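Nucleotidyl transferase AbiEii/AbiGii toxin family protein (Mycobacterium tuberculosis, PDB 6Y56) probably acts as the nucleotidyltransferase toxin of a toxin-antitoxin system, possibly modifying tRNA acceptor stems as a related toxin does. Local coordinates at residues 173-178 against 223-228; 185-190 against 253-258; 219-224 against 272-277. All blocks are in the same frame, centred on the assembly; numbering follows the deposited sequence.

In the fold
All three contacts join parts of the helical region that follows the mixed sheet of this nucleotidyltransferase. Contact 1 is the most buried, and a salt bridge and a tyrosine-valine contact share it. Contact 2, partly buried, packs helix 180-189 on helix 249-259, with valine on leucine inside and an exposed arginine at its margin. The centre of contact 3 lies about 24 Å from the centre of the chain, against 17 and 16 Å for the others, and this contact ties loop to turn largely through backbone oxygens. Contacts 1 and 2 touch where Tyr174 meets Leu186; contacts 1 and 3 share Val223 and Glu224, and Arg175 packs on Leu221. Contacts 2 and 3 do not touch.

Contact 1: 173-178 against 223-228; sequences RYRRVA and VEDVLA
A salt bridge within a buried contact, flanked by apolar packing, joins Tyr174 of helix 163-174 and Arg175 next to it to Asp225 and Val226 of the short helix 224-227. The Arg175 and Asp225 side chains lie side by side and point the same way. Arg175 grips a single oxygen side-on: NE lies 2.8 Å from Asp225 OD2 and NH1 lies 3.0 Å from that same OD2. The oxygen sits in the guanidinium plane, whereas both nitrogens reach it from one face of the carboxylate, whose plane is turned 38° from the guanidinium. With Arg175 CG anti to the backbone N (chi1 175°), CG packs 3.6 Å from Asp225 CB. In this helical part of the AbiEii-family nucleotidyltransferase, both charged groups have further partners: Arg175 NH1 also bonds Thr218 O, and Asp225 OD2 accepts from Arg222 N just before its helix. Beside the bridge, Tyr174 and Val226 cross at about a right angle, with ring atom CD2 3.8 Å from Val226 CG1 and the ring edge turned to Val226 O. Val226 CG2 rests 3.8 Å from Arg175 CB. One water donates to both Arg175 O and Asp225 O, linking the two backbones through long bonds of 3.3 Å.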
loop_
_atom_site.group_PDB
_atom_site.type_symbol
_atom_site.label_atom_id
_atom_site.label_comp_id
_atom_site.label_asym_id
_atom_site.label_seq_id
_atom_site.Cartn_x
_atom_site.Cartn_y
_atom_site.Cartn_z
ATOM N N ARG A 173 10.692 0.743 1.492
ATOM C CA ARG A 173 10.537 -0.152 2.635
ATOM C C ARG A 173 11.367 -1.417 2.470
ATOM O O ARG A 173 11.977 -1.891 3.437
ATOM C CB ARG A 173 9.076 -0.505 2.844
ATOM C CG ARG A 173 8.903 -1.457 4.023
ATOM C CD ARG A 173 7.533 -1.326 4.642
ATOM N NE ARG A 173 6.520 -1.928 3.790
ATOM C CZ ARG A 173 5.215 -1.751 3.951
ATOM N NH1 ARG A 173 4.771 -0.970 4.928
ATOM N NH2 ARG A 173 4.359 -2.345 3.132
ATOM N N TYR A 174 11.399 -1.973 1.253
ATOM C CA TYR A 174 12.191 -3.168 0.975
ATOM C C TYR A 174 13.645 -2.961 1.354
ATOM O O TYR A 174 14.312 -3.900 1.811
ATOM C CB TYR A 174 12.062 -3.468 -0.517
ATOM C CG TYR A 174 12.467 -4.840 -0.992
ATOM C CD1 TYR A 174 11.671 -5.952 -0.754
ATOM C CD2 TYR A 174 13.612 -5.007 -1.752
ATOM C CE1 TYR A 174 12.039 -7.206 -1.233
ATOM C CE2 TYR A 174 13.984 -6.242 -2.233
ATOM C CZ TYR A 174 13.200 -7.330 -1.970
ATOM O OH TYR A 174 13.593 -8.559 -2.460
ATOM N N ARG A 175 14.145 -1.740 1.187
ATOM C CA ARG A 175 15.518 -1.415 1.522
ATOM C C ARG A 175 15.783 -1.552 3.017
ATOM O O ARG A 175 16.932 -1.780 3.428
ATOM C CB ARG A 175 15.759 0.010 1.041
ATOM C CG ARG A 175 17.066 0.577 1.379
ATOM C CD ARG A 175 17.046 1.352 2.679
ATOM N NE ARG A 175 18.428 1.482 3.042
ATOM C CZ ARG A 175 18.900 2.240 4.012
ATOM N NH1 ARG A 175 20.205 2.272 4.210
ATOM N NH2 ARG A 175 18.084 2.977 4.763
ATOM N N ARG A 176 14.752 -1.375 3.838
ATOM C CA ARG A 176 14.893 -1.396 5.290
ATOM C C ARG A 176 14.564 -2.751 5.893
ATOM O O ARG A 176 15.265 -3.202 6.809
ATOM C CB ARG A 176 13.995 -0.332 5.927
ATOM C CG ARG A 176 13.894 -0.460 7.447
ATOM C CD ARG A 176 13.089 0.661 8.068
ATOM N NE ARG A 176 11.677 0.561 7.709
ATOM C CZ ARG A 176 10.791 -0.200 8.345
ATOM N NH1 ARG A 176 11.154 -0.935 9.396
ATOM N NH2 ARG A 176 9.528 -0.218 7.929
ATOM N N VAL A 177 13.510 -3.404 5.410
ATOM C CA VAL A 177 13.057 -4.677 5.958
ATOM C C VAL A 177 12.442 -5.499 4.833
ATOM O O VAL A 177 11.740 -4.969 3.968
ATOM C CB VAL A 177 12.071 -4.454 7.124
ATOM C CG1 VAL A 177 10.827 -3.715 6.647
ATOM C CG2 VAL A 177 11.697 -5.772 7.761
ATOM N N ALA A 178 12.698 -6.805 4.855
ATOM C CA ALA A 178 12.268 -7.710 3.792
ATOM C C ALA A 178 10.927 -8.327 4.176
ATOM O O ALA A 178 10.856 -9.150 5.095
ATOM C CB ALA A 178 13.327 -8.788 3.574
ATOM N N VAL A 223 22.878 0.522 -2.846
ATOM C CA VAL A 223 21.999 -0.188 -3.766
ATOM C C VAL A 223 21.890 -1.666 -3.402
ATOM O O VAL A 223 20.854 -2.301 -3.637
ATOM C CB VAL A 223 22.421 0.047 -5.228
ATOM C CG1 VAL A 223 21.444 -0.614 -6.152
ATOM C CG2 VAL A 223 22.490 1.537 -5.519
ATOM N N GLU A 224 22.939 -2.231 -2.797
ATOM C CA GLU A 224 22.885 -3.615 -2.340
ATOM C C GLU A 224 21.827 -3.841 -1.273
ATOM O O GLU A 224 21.422 -4.987 -1.063
ATOM C CB GLU A 224 24.243 -4.048 -1.785
ATOM C CG GLU A 224 25.340 -4.143 -2.828
ATOM C CD GLU A 224 25.977 -2.801 -3.146
ATOM O OE1 GLU A 224 25.665 -1.801 -2.455
ATOM O OE2 GLU A 224 26.788 -2.752 -4.100
ATOM N N ASP A 225 21.386 -2.785 -0.582
ATOM C CA ASP A 225 20.284 -2.935 0.366
ATOM C C ASP A 225 19.068 -3.575 -0.293
ATOM O O ASP A 225 18.297 -4.282 0.365
ATOM C CB ASP A 225 19.862 -1.573 0.931
ATOM C CG ASP A 225 20.975 -0.854 1.683
ATOM O OD1 ASP A 225 22.012 -1.461 2.013
ATOM O OD2 ASP A 225 20.806 0.360 1.956
ATOM N N VAL A 226 18.871 -3.329 -1.585
ATOM C CA VAL A 226 17.773 -3.914 -2.341
ATOM C C VAL A 226 18.248 -5.048 -3.244
ATOM O O VAL A 226 17.545 -6.046 -3.406
ATOM C CB VAL A 226 17.039 -2.824 -3.155
ATOM C CG1 VAL A 226 16.077 -3.440 -4.159
ATOM C CG2 VAL A 226 16.313 -1.866 -2.232
ATOM N N LEU A 227 19.430 -4.903 -3.844
ATOM C CA LEU A 227 19.847 -5.777 -4.934
ATOM C C LEU A 227 20.707 -6.954 -4.505
ATOM O O LEU A 227 21.000 -7.807 -5.345
ATOM C CB LEU A 227 20.579 -4.980 -6.017
ATOM C CG LEU A 227 19.713 -3.966 -6.757
ATOM C CD1 LEU A 227 20.499 -3.382 -7.920
ATOM C CD2 LEU A 227 18.420 -4.606 -7.237
ATOM N N ALA A 228 21.131 -7.029 -3.248
ATOM C CA ALA A 228 21.832 -8.227 -2.811
ATOM C C ALA A 228 20.875 -9.410 -2.834
ATOM O O ALA A 228 19.671 -9.272 -2.597
ATOM C CB ALA A 228 22.393 -8.043 -1.402
HETATM O O HOH W 1 18.709 -4.529 3.593
#

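Contact 2: 185-190 against 253-258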
loop_
_atom_site.group_PDB
_atom_site.type_symbol
_atom_site.label_atom_id
_atom_site.label_comp_id
_atom_site.label_asym_id
_atom_site.label_seq_id
_atom_site.Cartn_x
_atom_site.Cartn_y
_atom_site.Cartn_z
ATOM N N ASP A 185 4.346 -7.637 -4.285
ATOM C CA ASP A 185 3.921 -6.448 -5.019
ATOM C C ASP A 185 4.997 -5.993 -5.998
ATOM O O ASP A 185 4.687 -5.609 -7.128
ATOM C CB ASP A 185 3.548 -5.328 -4.045
ATOM C CG ASP A 185 2.323 -5.654 -3.193
ATOM O OD1 ASP A 185 1.543 -6.580 -3.528
ATOM O OD2 ASP A 185 2.155 -4.966 -2.164
ATOM N N LEU A 186 6.263 -6.054 -5.583
ATOM C CA LEU A 186 7.351 -5.689 -6.484
ATOM C C LEU A 186 7.427 -6.639 -7.664
ATOM O O LEU A 186 7.791 -6.222 -8.771
ATOM C CB LEU A 186 8.679 -5.673 -5.728
ATOM C CG LEU A 186 8.857 -4.455 -4.818
ATOM C CD1 LEU A 186 10.051 -4.685 -3.920
ATOM C CD2 LEU A 186 9.031 -3.197 -5.640
ATOM N N ASN A 187 7.094 -7.917 -7.445
ATOM C CA ASN A 187 7.043 -8.864 -8.553
ATOM C C ASN A 187 6.002 -8.454 -9.588
ATOM O O ASN A 187 6.215 -8.658 -10.789
ATOM C CB ASN A 187 6.786 -10.275 -8.022
ATOM C CG ASN A 187 6.815 -11.324 -9.115
ATOM O OD1 ASN A 187 7.875 -11.640 -9.646
ATOM N ND2 ASN A 187 5.653 -11.868 -9.449
ATOM N N HIS A 188 4.876 -7.869 -9.151
ATOM C CA HIS A 188 3.913 -7.325 -10.103
ATOM C C HIS A 188 4.453 -6.084 -10.793
ATOM O O HIS A 188 4.306 -5.946 -12.009
ATOM C CB HIS A 188 2.586 -7.020 -9.412
ATOM C CG HIS A 188 1.650 -8.180 -9.388
ATOM N ND1 HIS A 188 0.963 -8.607 -10.505
ATOM C CD2 HIS A 188 1.291 -9.008 -8.382
ATOM C CE1 HIS A 188 0.220 -9.653 -10.183
ATOM N NE2 HIS A 188 0.400 -9.915 -8.901
ATOM N N PHE A 189 5.072 -5.162 -10.045
ATOM C CA PHE A 189 5.630 -3.981 -10.701
ATOM C C PHE A 189 6.641 -4.397 -11.758
ATOM O O PHE A 189 6.725 -3.782 -12.828
ATOM C CB PHE A 189 6.288 -3.036 -9.691
ATOM C CG PHE A 189 5.325 -2.222 -8.880
ATOM C CD1 PHE A 189 4.506 -1.276 -9.465
ATOM C CD2 PHE A 189 5.247 -2.407 -7.516
ATOM C CE1 PHE A 189 3.618 -0.537 -8.697
ATOM C CE2 PHE A 189 4.374 -1.665 -6.742
ATOM C CZ PHE A 189 3.555 -0.734 -7.331
ATOM N N ALA A 190 7.384 -5.473 -11.491
ATOM C CA ALA A 190 8.394 -5.949 -12.427
ATOM C C ALA A 190 7.799 -6.475 -13.722
ATOM O O ALA A 190 8.528 -6.605 -14.712
ATOM C CB ALA A 190 9.240 -7.032 -11.764
ATOM N N GLU A 253 11.801 -13.351 -5.793
ATOM C CA GLU A 253 13.057 -12.702 -5.433
ATOM C C GLU A 253 13.963 -12.559 -6.645
ATOM O O GLU A 253 14.581 -11.508 -6.847
ATOM C CB GLU A 253 13.762 -13.500 -4.334
ATOM C CG GLU A 253 14.945 -12.780 -3.692
ATOM C CD GLU A 253 16.250 -12.939 -4.476
ATOM O OE1 GLU A 253 17.175 -12.134 -4.249
ATOM O OE2 GLU A 253 16.343 -13.855 -5.317
ATOM N N ALA A 254 14.048 -13.609 -7.465
ATOM C CA ALA A 254 14.912 -13.565 -8.639
ATOM C C ALA A 254 14.419 -12.545 -9.653
ATOM O O ALA A 254 15.221 -11.776 -10.197
ATOM C CB ALA A 254 15.013 -14.953 -9.272
ATOM N N ARG A 255 13.107 -12.525 -9.928
ATOM C CA ARG A 255 12.586 -11.584 -10.913
ATOM C C ARG A 255 12.755 -10.147 -10.442
ATOM O O ARG A 255 13.119 -9.269 -11.232
ATOM C CB ARG A 255 11.112 -11.855 -11.237
ATOM C CG ARG A 255 10.612 -10.968 -12.384
ATOM C CD ARG A 255 9.111 -10.743 -12.394
ATOM N NE ARG A 255 8.409 -11.820 -13.085
ATOM C CZ ARG A 255 7.087 -11.942 -13.128
ATOM N NH1 ARG A 255 6.315 -11.044 -12.528
ATOM N NH2 ARG A 255 6.535 -12.961 -13.778
ATOM N N VAL A 256 12.498 -9.892 -9.158
ATOM C CA VAL A 256 12.620 -8.538 -8.618
ATOM C C VAL A 256 14.075 -8.081 -8.655
ATOM O O VAL A 256 14.390 -6.985 -9.124
ATOM C CB VAL A 256 12.011 -8.476 -7.202
ATOM C CG1 VAL A 256 12.428 -7.194 -6.458
ATOM C CG2 VAL A 256 10.489 -8.590 -7.271
ATOM N N ARG A 257 14.988 -8.928 -8.180
ATOM C CA ARG A 257 16.400 -8.558 -8.166
ATOM C C ARG A 257 16.911 -8.258 -9.571
ATOM O O ARG A 257 17.692 -7.317 -9.766
ATOM C CB ARG A 257 17.214 -9.673 -7.512
ATOM C CG ARG A 257 18.717 -9.436 -7.527
ATOM C CD ARG A 257 19.412 -10.238 -6.437
ATOM N NE ARG A 257 18.865 -11.583 -6.297
ATOM C CZ ARG A 257 19.215 -12.613 -7.057
ATOM N NH1 ARG A 257 20.118 -12.453 -8.017
ATOM N NH2 ARG A 257 18.661 -13.802 -6.861
ATOM N N LYS A 258 16.487 -9.044 -10.565
ATOM C CA LYS A 258 16.918 -8.799 -11.936
ATOM C C LYS A 258 16.282 -7.540 -12.507
ATOM O O LYS A 258 16.964 -6.711 -13.123
ATOM C CB LYS A 258 16.566 -9.991 -12.815
ATOM C CG LYS A 258 17.048 -9.839 -14.237
ATOM C CD LYS A 258 16.701 -11.073 -15.010
ATOM C CE LYS A 258 17.166 -10.904 -16.442
ATOM N NZ LYS A 258 16.858 -12.093 -17.283
#
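Val256 and Arg255 of helix 249-259 pack against Leu186 and Asn187 of helix 180-189 and Ala190 just beyond them, a helix-helix contact in the helical part of the toxin. The axes of the two short segments approach to 8.8 Å and cross at 54°. Apolar packing fills the inner side: Val256 CG2 lies 3.8 Å from Leu186 CB and presses on the backbone as well, 3.5 Å from Asn187 N. Leu186 extends this layer to Leu171 and Tyr174 of helix 163-174 and to Phe260. Toward the exposed margin, the aliphatic part of Arg255 takes over, its CD 3.8 Å from Ala190 CB and 3.1 Å from Asn187 OD1. Polar contact comes from the far end of the same side chain, which is bent at chi3. The guanidinium lies nearly parallel to the Asn187 amide, the planes 14° apart, with OD1 over one guanidinium face. These close approaches are not hydrogen bonds, since the angles at OD1 are poor and ND2 and NH1 are both donors. The one hydrogen bond across the segments runs from Arg255 NH1 to Asn187 O, 3.0 Å long, with the nitrogen 42° out of the carbonyl plane.

Contact 3: 219-224 against 272-277; sequences RPLRVE and RWAACD
Three hydrogen bonds to backbone carbonyls tie Arg219 and Leu221 to Ala274 and Cys276. Leu221 N donates to Ala274 O at 2.8 Å, in the plane of that carbonyl. Arg219 takes Cys276 O with two nitrogens, side-on: NE is 2.9 Å from Cys276 O, tilted 34° from the carbonyl plane, and NH2 is 3.0 Å from that same oxygen, nearly in line with its C=O bond. The oxygen lies in the guanidinium plane, at the edge. Apolar atoms close in around these bonds. Leu221 CB meets Ala274 CB at 4.0 Å, Arg219 CB lies beside Cys276 CB, and Pro220 CB sits 3.4 Å from Ala274 O, the carbonyl that Leu221 N holds.

The acceptors are presented by a type I beta turn from Trp273 to Cys276, following on from helix 268-273 and closed by a bond from Cys276 N to Trp273 O; Cys276 itself has positive phi (54°). In segment 219-224, a cis peptide bond precedes Pro220. Farther out, helix 196-212 backs both segments: Val211 touches Arg219 and Cys276, and Trp203 touches Leu221. Because the acceptors are all main-chain oxygens, the contact probably depends more on the backbone shape of the turn than on its side chains, and the arginine's charge would be met mainly by the carbonyl dipole, with the carboxylate of Asp277 near but not in contact.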
loop_
_atom_site.group_PDB
_atom_site.type_symbol
_atom_site.label_atom_id
_atom_site.label_comp_id
_atom_site.label_asym_id
_atom_site.label_seq_id
_atom_site.Cartn_x
_atom_site.Cartn_y
_atom_site.Cartn_z
ATOM N N ARG A 219 21.913 4.697 7.657
ATOM C CA ARG A 219 22.580 5.425 6.595
ATOM C C ARG A 219 23.963 4.822 6.373
ATOM O O ARG A 219 24.549 4.257 7.304
ATOM C CB ARG A 219 22.705 6.916 6.944
ATOM C CG ARG A 219 23.384 7.188 8.274
ATOM C CD ARG A 219 23.753 8.654 8.436
ATOM N NE ARG A 219 22.603 9.540 8.321
ATOM C CZ ARG A 219 21.742 9.780 9.303
ATOM N NH1 ARG A 219 21.888 9.194 10.485
ATOM N NH2 ARG A 219 20.731 10.615 9.107
ATOM N N PRO A 220 24.509 4.898 5.152
ATOM C CA PRO A 220 23.921 5.488 3.949
ATOM C C PRO A 220 23.038 4.496 3.226
ATOM O O PRO A 220 23.003 3.321 3.574
ATOM C CB PRO A 220 25.153 5.776 3.095
ATOM C CG PRO A 220 26.057 4.638 3.422
ATOM C CD PRO A 220 25.883 4.420 4.905
ATOM N N LEU A 221 22.298 4.982 2.234
ATOM C CA LEU A 221 21.598 4.105 1.311
ATOM C C LEU A 221 22.613 3.474 0.370
ATOM O O LEU A 221 23.415 4.179 -0.244
ATOM C CB LEU A 221 20.595 4.927 0.496
ATOM C CG LEU A 221 19.956 4.218 -0.697
ATOM C CD1 LEU A 221 19.190 3.001 -0.208
ATOM C CD2 LEU A 221 19.059 5.160 -1.507
ATOM N N ARG A 222 22.594 2.153 0.282
ATOM C CA ARG A 222 23.422 1.421 -0.663
ATOM C C ARG A 222 22.517 0.606 -1.568
ATOM O O ARG A 222 21.512 0.045 -1.125
ATOM C CB ARG A 222 24.381 0.478 0.062
ATOM C CG ARG A 222 25.282 1.174 1.055
ATOM C CD ARG A 222 26.275 0.202 1.663
ATOM N NE ARG A 222 27.348 0.909 2.346
ATOM C CZ ARG A 222 27.417 1.058 3.663
ATOM N NH1 ARG A 222 26.469 0.541 4.438
ATOM N NH2 ARG A 222 28.428 1.719 4.205
ATOM N N VAL A 223 22.878 0.522 -2.846
ATOM C CA VAL A 223 21.999 -0.188 -3.766
ATOM C C VAL A 223 21.890 -1.666 -3.402
ATOM O O VAL A 223 20.854 -2.301 -3.637
ATOM C CB VAL A 223 22.421 0.047 -5.228
ATOM C CG1 VAL A 223 21.444 -0.614 -6.152
ATOM C CG2 VAL A 223 22.490 1.537 -5.519
ATOM N N GLU A 224 22.939 -2.231 -2.797
ATOM C CA GLU A 224 22.885 -3.615 -2.340
ATOM C C GLU A 224 21.827 -3.841 -1.273
ATOM O O GLU A 224 21.422 -4.987 -1.063
ATOM C CB GLU A 224 24.243 -4.048 -1.785
ATOM C CG GLU A 224 25.340 -4.143 -2.828
ATOM C CD GLU A 224 25.977 -2.801 -3.146
ATOM O OE1 GLU A 224 25.665 -1.801 -2.455
ATOM O OE2 GLU A 224 26.788 -2.752 -4.100
ATOM N N ARG A 272 25.079 11.482 -4.058
ATOM C CA ARG A 272 25.281 12.407 -2.950
ATOM C C ARG A 272 24.151 12.287 -1.931
ATOM O O ARG A 272 24.392 12.203 -0.717
ATOM C CB ARG A 272 25.372 13.829 -3.501
ATOM C CG ARG A 272 25.569 14.903 -2.448
ATOM C CD ARG A 272 25.951 16.259 -3.068
ATOM N NE ARG A 272 24.839 16.871 -3.779
ATOM C CZ ARG A 272 24.681 16.822 -5.096
ATOM N NH1 ARG A 272 25.572 16.195 -5.851
ATOM N NH2 ARG A 272 23.630 17.402 -5.659
ATOM N N TRP A 273 22.904 12.263 -2.410
ATOM C CA TRP A 273 21.773 12.243 -1.490
ATOM C C TRP A 273 21.692 10.933 -0.732
ATOM O O TRP A 273 21.171 10.908 0.391
ATOM C CB TRP A 273 20.481 12.522 -2.249
ATOM C CG TRP A 273 20.499 13.866 -2.888
ATOM C CD1 TRP A 273 21.184 14.963 -2.462
ATOM C CD2 TRP A 273 19.816 14.251 -4.080
ATOM N NE1 TRP A 273 20.971 16.020 -3.323
ATOM C CE2 TRP A 273 20.141 15.600 -4.332
ATOM C CE3 TRP A 273 18.975 13.578 -4.975
ATOM C CZ2 TRP A 273 19.632 16.296 -5.430
ATOM C CZ3 TRP A 273 18.475 14.267 -6.066
ATOM C CH2 TRP A 273 18.805 15.615 -6.281
ATOM N N ALA A 274 22.212 9.849 -1.317
ATOM C CA ALA A 274 22.214 8.537 -0.679
ATOM C C ALA A 274 22.927 8.543 0.669
ATOM O O ALA A 274 22.745 7.609 1.456
ATOM C CB ALA A 274 22.836 7.496 -1.619
ATOM N N ALA A 275 23.735 9.563 0.951
ATOM C CA ALA A 275 24.343 9.683 2.267
ATOM C C ALA A 275 23.316 9.887 3.381
ATOM O O ALA A 275 23.636 9.660 4.552
ATOM C CB ALA A 275 25.347 10.838 2.251
ATOM N N CYS A 276 22.096 10.307 3.053
ATOM C CA CYS A 276 21.071 10.592 4.061
ATOM C C CYS A 276 21.587 11.590 5.100
ATOM O O CYS A 276 21.540 11.360 6.315
ATOM C CB CYS A 276 20.513 9.318 4.701
ATOM S SG CYS A 276 19.781 8.180 3.511
ATOM N N ASP A 277 22.076 12.718 4.596
ATOM C CA ASP A 277 22.690 13.769 5.393
ATOM C C ASP A 277 21.757 14.973 5.414
ATOM O O ASP A 277 21.303 15.429 4.358
ATOM C CB ASP A 277 24.036 14.161 4.777
ATOM C CG ASP A 277 24.893 15.005 5.706
ATOM O OD1 ASP A 277 24.349 15.854 6.444
ATOM O OD2 ASP A 277 26.128 14.814 5.685
#